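Protein BA42 (Bizionia argentinensis, PDB 4OA3) is a stand-alone TPM domain of unknown function that binds two calcium ions. Local coordinates at residues A[55-67]-A[125-139]. Sequence-based numbering, arbitrary orientation.
Sequences LKMDNTKLQNGVL and LAKYFPWKKDDIDEL. With CA (calcium ion), chain C; CA (calcium ion), chain B.
Leu139 plugs one side of the loop built from the type I beta turns Lys56-Asn59 and Thr60-Gln63: its CD1 lies 3.7 Å from Met57 O and against the CB, CG and CE of Met57, CD2 faces the carbonyl oxygens of Lys56 and Asn59, and Thr60 CG2 packs crosswise on Leu139 CG at 3.9 Å. This is the close-fitted part of the contact, and Gly65 belongs to it, since a side chain there would run into Met57 O and crowd Leu139 CD1. Next to it, Glu138 reaches over Thr60, its CG anti to the carbonyl carbon (chi1 -64°). Its OE2 accepts a nearly straight bond from Lys61 N at 2.9 Å, on the syn side but 34° out of the carboxylate plane. OE1 is met by two waters: one donates to it and to Asn64 OD1 while accepting from Leu62 N; the other is a ligand of the calcium held by Asp135 and Ile136. An alanine in place of Glu138 would probably leave Lys61 N without its acceptor and deprive the two waters of a shared partner. The third patch is built on the Phe129 ring: Asn64 CB sits 4.0 Å over its centre in a CH-pi contact, the amide turned 70° to the ring with Asn64 ND2 3.5 Å from Phe129 CD1, while Leu62 CD1 touches the edge. The solvent side is looser, with Lys61 and Asn59 exposed and a water between Asn59 O and Glu138 O. Leu139 also serves the metals: its O and Asp137 OD1 bind the other calcium together with Glu25, Glu31 and Asn141, and Glu31 bridges both ions. Beyond Phe129, Val66 CG1 meets Leu125 CD1, joining strand 65-71 to helix 110-128; strand 31-37 pairs alongside Val66, helix 83-86 packs on Phe129 and Leu125, and helix 44-54 on Met57.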
ATOM      1  N   LEU A  55      -7.009  11.118   0.086  1.00 12.69           N
ATOM      2  CA  LEU A  55      -7.776   9.881   0.166  1.00 12.91           C
ATOM      3  C   LEU A  55      -8.330   9.654   1.569  1.00 14.47           C
ATOM      4  O   LEU A  55      -9.046   8.668   1.778  1.00 15.23           O
ATOM      5  CB  LEU A  55      -6.908   8.685  -0.266  1.00 12.57           C
ATOM      6  CG  LEU A  55      -6.443   8.709  -1.707  1.00 14.75           C
ATOM      7  CD1 LEU A  55      -5.618   7.514  -1.993  1.00 14.41           C
ATOM      8  CD2 LEU A  55      -7.584   8.821  -2.692  1.00 19.00           C
ATOM      9  N   LYS A  56      -8.112  10.585   2.521  1.00 13.08           N
ATOM     10  CA  LYS A  56      -8.635  10.490   3.886  1.00 13.12           C
ATOM     11  C   LYS A  56      -8.227   9.135   4.495  1.00 15.98           C
ATOM     12  O   LYS A  56      -8.989   8.506   5.250  1.00 17.19           O
ATOM     13  CB  LYS A  56     -10.160  10.721   3.908  1.00 15.73           C
ATOM     14  CG  LYS A  56     -10.535  12.143   3.533  1.00 18.53           C
ATOM     15  CD  LYS A  56     -11.953  12.480   3.925  1.00 19.76           C
ATOM     16  CE  LYS A  56     -12.349  13.814   3.356  1.00 28.08           C
ATOM     17  NZ  LYS A  56     -13.804  14.084   3.525  1.00 34.78           N
ATOM     18  N   MET A  57      -6.978   8.726   4.250  1.00 13.81           N
ATOM     19  CA  MET A  57      -6.460   7.469   4.772  1.00 13.17           C
ATOM     20  C   MET A  57      -6.091   7.556   6.239  1.00 17.47           C
ATOM     21  O   MET A  57      -5.784   6.550   6.852  1.00 17.12           O
ATOM     22  CB  MET A  57      -5.318   6.983   3.916  1.00 14.55           C
ATOM     23  CG  MET A  57      -5.798   6.554   2.571  1.00 16.11           C
ATOM     24  SD  MET A  57      -4.484   5.940   1.475  1.00 16.12           S
ATOM     25  CE  MET A  57      -3.969   4.460   2.425  1.00 14.13           C
ATOM     26  N   ASP A  58      -6.178   8.757   6.809  1.00 17.70           N
ATOM     27  CA  ASP A  58      -5.987   8.967   8.233  1.00 18.58           C
ATOM     28  C   ASP A  58      -7.211   8.525   9.039  1.00 22.38           C
ATOM     29  O   ASP A  58      -7.138   8.526  10.278  1.00 22.79           O
ATOM     30  CB  ASP A  58      -5.630  10.435   8.524  1.00 21.75           C
ATOM     31  CG  ASP A  58      -6.531  11.511   7.945  1.00 30.66           C
ATOM     32  OD1 ASP A  58      -7.175  11.256   6.885  1.00 26.40           O
ATOM     33  OD2 ASP A  58      -6.475  12.652   8.445  1.00 42.34           O
ATOM     34  N   ASN A  59      -8.325   8.140   8.382  1.00 20.30           N
ATOM     35  CA  ASN A  59      -9.565   7.718   9.034  1.00 20.49           C
ATOM     36  C   ASN A  59      -9.530   6.242   9.468  1.00 19.51           C
ATOM     37  O   ASN A  59     -10.335   5.432   9.004  1.00 20.22           O
ATOM     38  CB  ASN A  59     -10.759   8.008   8.100  1.00 22.02           C
ATOM     39  CG  ASN A  59     -12.149   7.846   8.674  1.00 48.53           C
ATOM     40  OD1 ASN A  59     -13.076   7.437   7.956  1.00 46.62           O
ATOM     41  ND2 ASN A  59     -12.378   8.294   9.908  1.00 39.64           N
ATOM     42  N   THR A  60      -8.541   5.883  10.328  1.00 18.30           N
ATOM     43  CA  THR A  60      -8.450   4.567  10.919  1.00 16.95           C
ATOM     44  C   THR A  60      -8.327   4.798  12.434  1.00 21.48           C
ATOM     45  O   THR A  60      -7.694   5.770  12.852  1.00 22.05           O
ATOM     46  CB  THR A  60      -7.275   3.745  10.368  1.00 18.00           C
ATOM     47  OG1 THR A  60      -6.026   4.301  10.791  1.00 17.70           O
ATOM     48  CG2 THR A  60      -7.343   3.570   8.860  1.00 16.24           C
ATOM     49  N   LYS A  61      -8.914   3.906  13.240  1.00 20.50           N
ATOM     50  CA  LYS A  61      -8.868   4.030  14.700  1.00 19.77           C
ATOM     51  C   LYS A  61      -7.425   4.103  15.202  1.00 23.49           C
ATOM     52  O   LYS A  61      -7.122   4.927  16.071  1.00 23.73           O
ATOM     53  CB  LYS A  61      -9.557   2.841  15.341  1.00 21.73           C
ATOM     54  CG  LYS A  61      -9.697   2.982  16.859  1.00 30.39           C
ATOM     55  CD  LYS A  61     -10.489   1.839  17.475  1.00 39.48           C
ATOM     56  CE  LYS A  61      -9.779   0.510  17.365  1.00 52.89           C
ATOM     57  NZ  LYS A  61     -10.401  -0.532  18.228  1.00 66.11           N
ATOM     58  N   LEU A  62      -6.548   3.190  14.709  1.00 19.53           N
ATOM     59  CA  LEU A  62      -5.157   3.089  15.182  1.00 18.98           C
ATOM     60  C   LEU A  62      -4.134   3.830  14.337  1.00 20.85           C
ATOM     61  O   LEU A  62      -2.935   3.664  14.559  1.00 21.52           O
ATOM     62  CB  LEU A  62      -4.751   1.615  15.314  1.00 19.33           C
ATOM     63  CG  LEU A  62      -5.609   0.785  16.235  1.00 21.46           C
ATOM     64  CD1 LEU A  62      -5.128  -0.659  16.268  1.00 21.68           C
ATOM     65  CD2 LEU A  62      -5.613   1.364  17.662  1.00 22.41           C
ATOM     66  N   GLN A  63      -4.585   4.695  13.390  1.00 19.19           N
ATOM     67  CA  GLN A  63      -3.666   5.477  12.559  1.00 18.48           C
ATOM     68  C   GLN A  63      -2.673   4.543  11.887  1.00 16.94           C
ATOM     69  O   GLN A  63      -1.468   4.795  11.846  1.00 17.51           O
ATOM     70  CB  GLN A  63      -2.976   6.579  13.382  1.00 20.55           C
ATOM     71  CG  GLN A  63      -3.976   7.424  14.157  1.00 27.39           C
ATOM     72  CD  GLN A  63      -3.316   8.631  14.768  1.00 50.49           C
ATOM     73  OE1 GLN A  63      -2.886   8.602  15.919  1.00 49.69           O
ATOM     74  NE2 GLN A  63      -3.170   9.698  13.998  1.00 42.36           N
ATOM     75  N   ASN A  64      -3.229   3.449  11.323  1.00 15.73           N
ATOM     76  CA  ASN A  64      -2.440   2.411  10.717  1.00 15.65           C
ATOM     77  C   ASN A  64      -2.769   2.105   9.259  1.00 15.56           C
ATOM     78  O   ASN A  64      -2.660   0.977   8.812  1.00 15.40           O
ATOM     79  CB  ASN A  64      -2.429   1.157  11.584  1.00 15.88           C
ATOM     80  CG  ASN A  64      -3.793   0.557  11.777  1.00 16.77           C
ATOM     81  OD1 ASN A  64      -4.798   1.121  11.400  1.00 16.90           O
ATOM     82  ND2 ASN A  64      -3.836  -0.646  12.325  1.00 19.47           N
ATOM     83  N   GLY A  65      -3.199   3.132   8.545  1.00 14.06           N
ATOM     84  CA  GLY A  65      -3.350   3.028   7.100  1.00 14.14           C
ATOM     85  C   GLY A  65      -1.997   3.173   6.447  1.00 16.58           C
ATOM     86  O   GLY A  65      -1.103   3.859   6.970  1.00 15.15           O
ATOM     87  N   VAL A  66      -1.801   2.511   5.315  0.50 13.99           N
ATOM     88  CA  VAL A  66      -0.574   2.624   4.542  0.50 12.27           C
ATOM     89  C   VAL A  66      -0.964   2.738   3.081  0.50 13.55           C
ATOM     90  O   VAL A  66      -1.858   2.027   2.624  0.50 13.36           O
ATOM     91  CB  VAL A  66       0.453   1.482   4.790  0.50 14.40           C
ATOM     92  CG1 VAL A  66      -0.148   0.113   4.501  0.50 13.41           C
ATOM     93  CG2 VAL A  66       1.729   1.689   3.970  0.50 14.22           C
ATOM     94  N   LEU A  67      -0.322   3.681   2.376  1.00 12.83           N
ATOM     95  CA  LEU A  67      -0.488   3.903   0.959  1.00 12.46           C
ATOM     96  C   LEU A  67       0.745   3.392   0.235  1.00 14.55           C
ATOM     97  O   LEU A  67       1.874   3.758   0.586  1.00 14.06           O
ATOM     98  CB  LEU A  67      -0.626   5.413   0.660  1.00 12.70           C
ATOM     99  CG  LEU A  67      -0.743   5.788  -0.813  1.00 14.99           C
ATOM    100  CD1 LEU A  67      -1.994   5.205  -1.446  1.00 15.89           C
ATOM    101  CD2 LEU A  67      -0.751   7.302  -0.971  1.00 16.32           C
ATOM    102  N   LEU A 125       2.626  -5.543   9.031  1.00 15.44           N
ATOM    103  CA  LEU A 125       1.693  -4.841   9.905  1.00 16.79           C
ATOM    104  C   LEU A 125       1.134  -5.740  10.979  1.00 18.19           C
ATOM    105  O   LEU A 125       0.895  -5.268  12.096  1.00 18.14           O
ATOM    106  CB  LEU A 125       0.551  -4.238   9.087  1.00 16.57           C
ATOM    107  CG  LEU A 125       0.979  -3.055   8.218  1.00 18.76           C
ATOM    108  CD1 LEU A 125      -0.099  -2.782   7.160  1.00 18.72           C
ATOM    109  CD2 LEU A 125       1.246  -1.814   9.061  1.00 20.48           C
ATOM    110  N   ALA A 126       0.946  -7.031  10.660  1.00 16.90           N
ATOM    111  CA  ALA A 126       0.398  -7.996  11.629  1.00 16.94           C
ATOM    112  C   ALA A 126       1.251  -8.094  12.891  1.00 20.56           C
ATOM    113  O   ALA A 126       0.706  -8.347  13.964  1.00 21.00           O
ATOM    114  CB  ALA A 126       0.282  -9.368  10.991  1.00 17.35           C
ATOM    115  N   LYS A 127       2.546  -7.836  12.764  1.00 18.68           N
ATOM    116  CA  LYS A 127       3.464  -7.903  13.893  1.00 18.06           C
ATOM    117  C   LYS A 127       3.088  -6.921  14.965  1.00 24.65           C
ATOM    118  O   LYS A 127       3.146  -7.237  16.150  1.00 25.72           O
ATOM    119  CB  LYS A 127       4.903  -7.684  13.424  1.00 19.44           C
ATOM    120  CG  LYS A 127       5.913  -7.678  14.543  1.00 25.79           C
ATOM    121  CD  LYS A 127       7.293  -7.918  14.024  1.00 25.69           C
ATOM    122  CE  LYS A 127       8.292  -7.623  15.128  1.00 30.42           C
ATOM    123  NZ  LYS A 127       9.648  -8.115  14.758  1.00 31.28           N
ATOM    124  N   TYR A 128       2.697  -5.705  14.556  1.00 21.13           N
ATOM    125  CA  TYR A 128       2.336  -4.628  15.464  1.00 19.84           C
ATOM    126  C   TYR A 128       0.844  -4.360  15.613  1.00 22.47           C
ATOM    127  O   TYR A 128       0.434  -3.712  16.577  1.00 23.59           O
ATOM    128  CB  TYR A 128       3.002  -3.340  14.959  1.00 20.49           C
ATOM    129  CG  TYR A 128       4.513  -3.433  14.974  1.00 20.57           C
ATOM    130  CD1 TYR A 128       5.238  -3.059  16.094  1.00 22.56           C
ATOM    131  CD2 TYR A 128       5.216  -3.853  13.854  1.00 21.87           C
ATOM    132  CE1 TYR A 128       6.622  -3.191  16.136  1.00 24.38           C
ATOM    133  CE2 TYR A 128       6.605  -3.993  13.880  1.00 23.98           C
ATOM    134  CZ  TYR A 128       7.307  -3.609  15.009  1.00 28.66           C
ATOM    135  OH  TYR A 128       8.677  -3.728  15.076  1.00 32.42           O
ATOM    136  N   PHE A 129       0.031  -4.822  14.663  1.00 19.04           N
ATOM    137  CA  PHE A 129      -1.393  -4.515  14.588  1.00 18.07           C
ATOM    138  C   PHE A 129      -2.143  -5.779  14.252  1.00 20.89           C
ATOM    139  O   PHE A 129      -2.554  -6.017  13.107  1.00 18.94           O
ATOM    140  CB  PHE A 129      -1.641  -3.431  13.507  1.00 17.57           C
ATOM    141  CG  PHE A 129      -0.975  -2.128  13.838  1.00 17.31           C
ATOM    142  CD1 PHE A 129      -1.477  -1.314  14.842  1.00 19.25           C
ATOM    143  CD2 PHE A 129       0.186  -1.740  13.192  1.00 17.55           C
ATOM    144  CE1 PHE A 129      -0.807  -0.152  15.214  1.00 20.36           C
ATOM    145  CE2 PHE A 129       0.838  -0.557  13.545  1.00 19.64           C
ATOM    146  CZ  PHE A 129       0.357   0.204  14.568  1.00 18.98           C
ATOM    147  N   PRO A 130      -2.297  -6.675  15.235  1.00 21.81           N
ATOM    148  CA  PRO A 130      -2.998  -7.925  14.947  1.00 21.77           C
ATOM    149  C   PRO A 130      -4.465  -7.752  14.577  1.00 21.59           C
ATOM    150  O   PRO A 130      -5.120  -6.846  15.031  1.00 20.80           O
ATOM    151  CB  PRO A 130      -2.807  -8.753  16.229  1.00 24.19           C
ATOM    152  CG  PRO A 130      -2.549  -7.787  17.284  1.00 28.82           C
ATOM    153  CD  PRO A 130      -1.863  -6.598  16.649  1.00 24.63           C
ATOM    154  N   TRP A 131      -4.939  -8.598  13.673  1.00 21.98           N
ATOM    155  CA  TRP A 131      -6.338  -8.611  13.281  1.00 21.94           C
ATOM    156  C   TRP A 131      -7.191  -9.024  14.486  1.00 25.85           C
ATOM    157  O   TRP A 131      -6.774  -9.888  15.270  1.00 26.32           O
ATOM    158  CB  TRP A 131      -6.543  -9.588  12.131  1.00 21.41           C
ATOM    159  CG  TRP A 131      -7.944  -9.676  11.625  1.00 22.26           C
ATOM    160  CD1 TRP A 131      -8.517  -8.927  10.644  1.00 24.37           C
ATOM    161  CD2 TRP A 131      -8.940 -10.612  12.054  1.00 23.08           C
ATOM    162  NE1 TRP A 131      -9.830  -9.305  10.466  1.00 23.94           N
ATOM    163  CE2 TRP A 131     -10.120 -10.325  11.338  1.00 26.34           C
ATOM    164  CE3 TRP A 131      -8.953 -11.657  12.993  1.00 25.85           C
ATOM    165  CZ2 TRP A 131     -11.288 -11.080  11.493  1.00 27.41           C
ATOM    166  CZ3 TRP A 131     -10.129 -12.364  13.186  1.00 27.92           C
ATOM    167  CH2 TRP A 131     -11.258 -12.114  12.397  1.00 28.81           C
ATOM    168  N   LYS A 132      -8.339  -8.365  14.647  1.00 23.03           N
ATOM    169  CA  LYS A 132      -9.287  -8.621  15.735  1.00 23.41           C
ATOM    170  C   LYS A 132     -10.605  -9.057  15.129  1.00 27.89           C
ATOM    171  O   LYS A 132     -10.968  -8.619  14.036  1.00 26.94           O
ATOM    172  CB  LYS A 132      -9.519  -7.361  16.561  1.00 26.48           C
ATOM    173  CG  LYS A 132      -8.264  -6.721  17.122  1.00 39.44           C
ATOM    174  CD  LYS A 132      -7.522  -7.605  18.094  1.00 53.11           C
ATOM    175  CE  LYS A 132      -6.399  -6.874  18.800  1.00 60.98           C
ATOM    176  NZ  LYS A 132      -6.891  -5.769  19.671  1.00 69.84           N
ATOM    177  N   LYS A 133     -11.350  -9.905  15.848  1.00 26.47           N
ATOM    178  CA  LYS A 133     -12.645 -10.452  15.385  1.00 27.92           C
ATOM    179  C   LYS A 133     -13.684  -9.449  14.855  1.00 29.77           C
ATOM    180  O   LYS A 133     -14.379  -9.730  13.870  1.00 30.07           O
ATOM    181  CB  LYS A 133     -13.279 -11.309  16.494  1.00 29.30           C
ATOM    182  N   ASP A 134     -13.767  -8.287  15.481  1.00 26.47           N
ATOM    183  CA  ASP A 134     -14.724  -7.238  15.120  1.00 27.26           C
ATOM    184  C   ASP A 134     -14.042  -6.185  14.198  1.00 27.42           C
ATOM    185  O   ASP A 134     -14.431  -5.017  14.188  1.00 25.70           O
ATOM    186  CB  ASP A 134     -15.321  -6.595  16.395  1.00 30.32           C
ATOM    187  CG  ASP A 134     -14.313  -6.181  17.450  1.00 45.50           C
ATOM    188  OD1 ASP A 134     -13.139  -6.598  17.344  1.00 45.80           O
ATOM    189  OD2 ASP A 134     -14.711  -5.489  18.419  1.00 52.93           O
ATOM    190  N   ASP A 135     -13.033  -6.616  13.408  1.00 23.62           N
ATOM    191  CA  ASP A 135     -12.346  -5.726  12.487  1.00 20.94           C
ATOM    192  C   ASP A 135     -13.350  -5.008  11.616  1.00 23.37           C
ATOM    193  O   ASP A 135     -14.299  -5.624  11.136  1.00 23.34           O
ATOM    194  CB  ASP A 135     -11.416  -6.513  11.547  1.00 20.94           C
ATOM    195  CG  ASP A 135     -10.710  -5.607  10.547  1.00 19.24           C
ATOM    196  OD1 ASP A 135      -9.686  -5.012  10.920  1.00 18.20           O
ATOM    197  OD2 ASP A 135     -11.184  -5.521   9.401  1.00 19.96           O
ATOM    198  N   ILE A 136     -13.100  -3.730  11.373  1.00 20.56           N
ATOM    199  CA  ILE A 136     -13.894  -2.887  10.484  1.00 18.70           C
ATOM    200  C   ILE A 136     -13.035  -2.696   9.214  1.00 18.29           C
ATOM    201  O   ILE A 136     -11.823  -2.496   9.338  1.00 17.82           O
ATOM    202  CB  ILE A 136     -14.157  -1.538  11.176  1.00 21.31           C
ATOM    203  CG1 ILE A 136     -15.031  -1.732  12.449  1.00 23.79           C
ATOM    204  CG2 ILE A 136     -14.796  -0.523  10.185  1.00 22.11           C
ATOM    205  CD1 ILE A 136     -15.234  -0.513  13.222  1.00 28.85           C
ATOM    206  N   ASP A 137     -13.650  -2.719   8.017  1.00 18.26           N
ATOM    207  CA  ASP A 137     -12.920  -2.413   6.776  1.00 17.13           C
ATOM    208  C   ASP A 137     -13.011  -0.876   6.674  1.00 19.17           C
ATOM    209  O   ASP A 137     -14.005  -0.314   6.215  1.00 18.98           O
ATOM    210  CB  ASP A 137     -13.549  -3.135   5.586  1.00 17.26           C
ATOM    211  CG  ASP A 137     -12.691  -3.118   4.341  1.00 21.92           C
ATOM    212  OD1 ASP A 137     -11.746  -2.291   4.272  1.00 16.89           O
ATOM    213  OD2 ASP A 137     -12.961  -3.926   3.430  1.00 21.95           O
ATOM    214  N   GLU A 138     -12.042  -0.207   7.294  1.00 15.89           N
ATOM    215  CA  GLU A 138     -12.055   1.242   7.491  1.00 15.53           C
ATOM    216  C   GLU A 138     -11.831   2.077   6.257  1.00 15.96           C
ATOM    217  O   GLU A 138     -12.410   3.157   6.145  1.00 17.49           O
ATOM    218  CB  GLU A 138     -11.042   1.609   8.581  1.00 16.19           C
ATOM    219  CG  GLU A 138     -11.381   1.035   9.951  1.00 18.07           C
ATOM    220  CD  GLU A 138     -10.313   1.269  10.996  1.00 21.27           C
ATOM    221  OE1 GLU A 138      -9.212   0.698  10.844  1.00 19.07           O
ATOM    222  OE2 GLU A 138     -10.595   1.966  11.998  1.00 21.36           O
ATOM    223  N   LEU A 139     -11.000   1.598   5.339  1.00 13.69           N
ATOM    224  CA  LEU A 139     -10.691   2.303   4.109  1.00 13.87           C
ATOM    225  C   LEU A 139     -11.080   1.441   2.932  1.00 14.63           C
ATOM    226  O   LEU A 139     -10.881   0.234   2.970  1.00 15.42           O
ATOM    227  CB  LEU A 139      -9.195   2.608   3.996  1.00 14.55           C
ATOM    228  CG  LEU A 139      -8.576   3.395   5.162  1.00 17.19           C
ATOM    229  CD1 LEU A 139      -7.077   3.608   4.935  1.00 16.09           C
ATOM    230  CD2 LEU A 139      -9.264   4.727   5.395  1.00 16.86           C
TER
HETATM  231 CA    CA C 202      -9.765  -3.600   8.881  1.00 16.44          CA
HETATM  232 CA    CA B 201      -9.560  -1.685   3.490  1.00 13.86          CA
HETATM  233  O   HOH W   1     -12.907   4.828   8.165  1.00 36.82           O
HETATM  234  O   HOH W   2      -7.197   0.961  12.701  1.00 19.82           O
HETATM  235  O   HOH W   3      -8.901  -2.061  10.575  1.00 16.20           O
HETATM  236  O   HOH W   4      -8.054  -0.259   2.283  1.00 13.55           O
HETATM  237  O   HOH W   5      -7.596  -4.459   8.412  1.00 15.61           O
HETATM  238  O   HOH W   6     -10.460  -4.564   6.703  1.00 16.32           O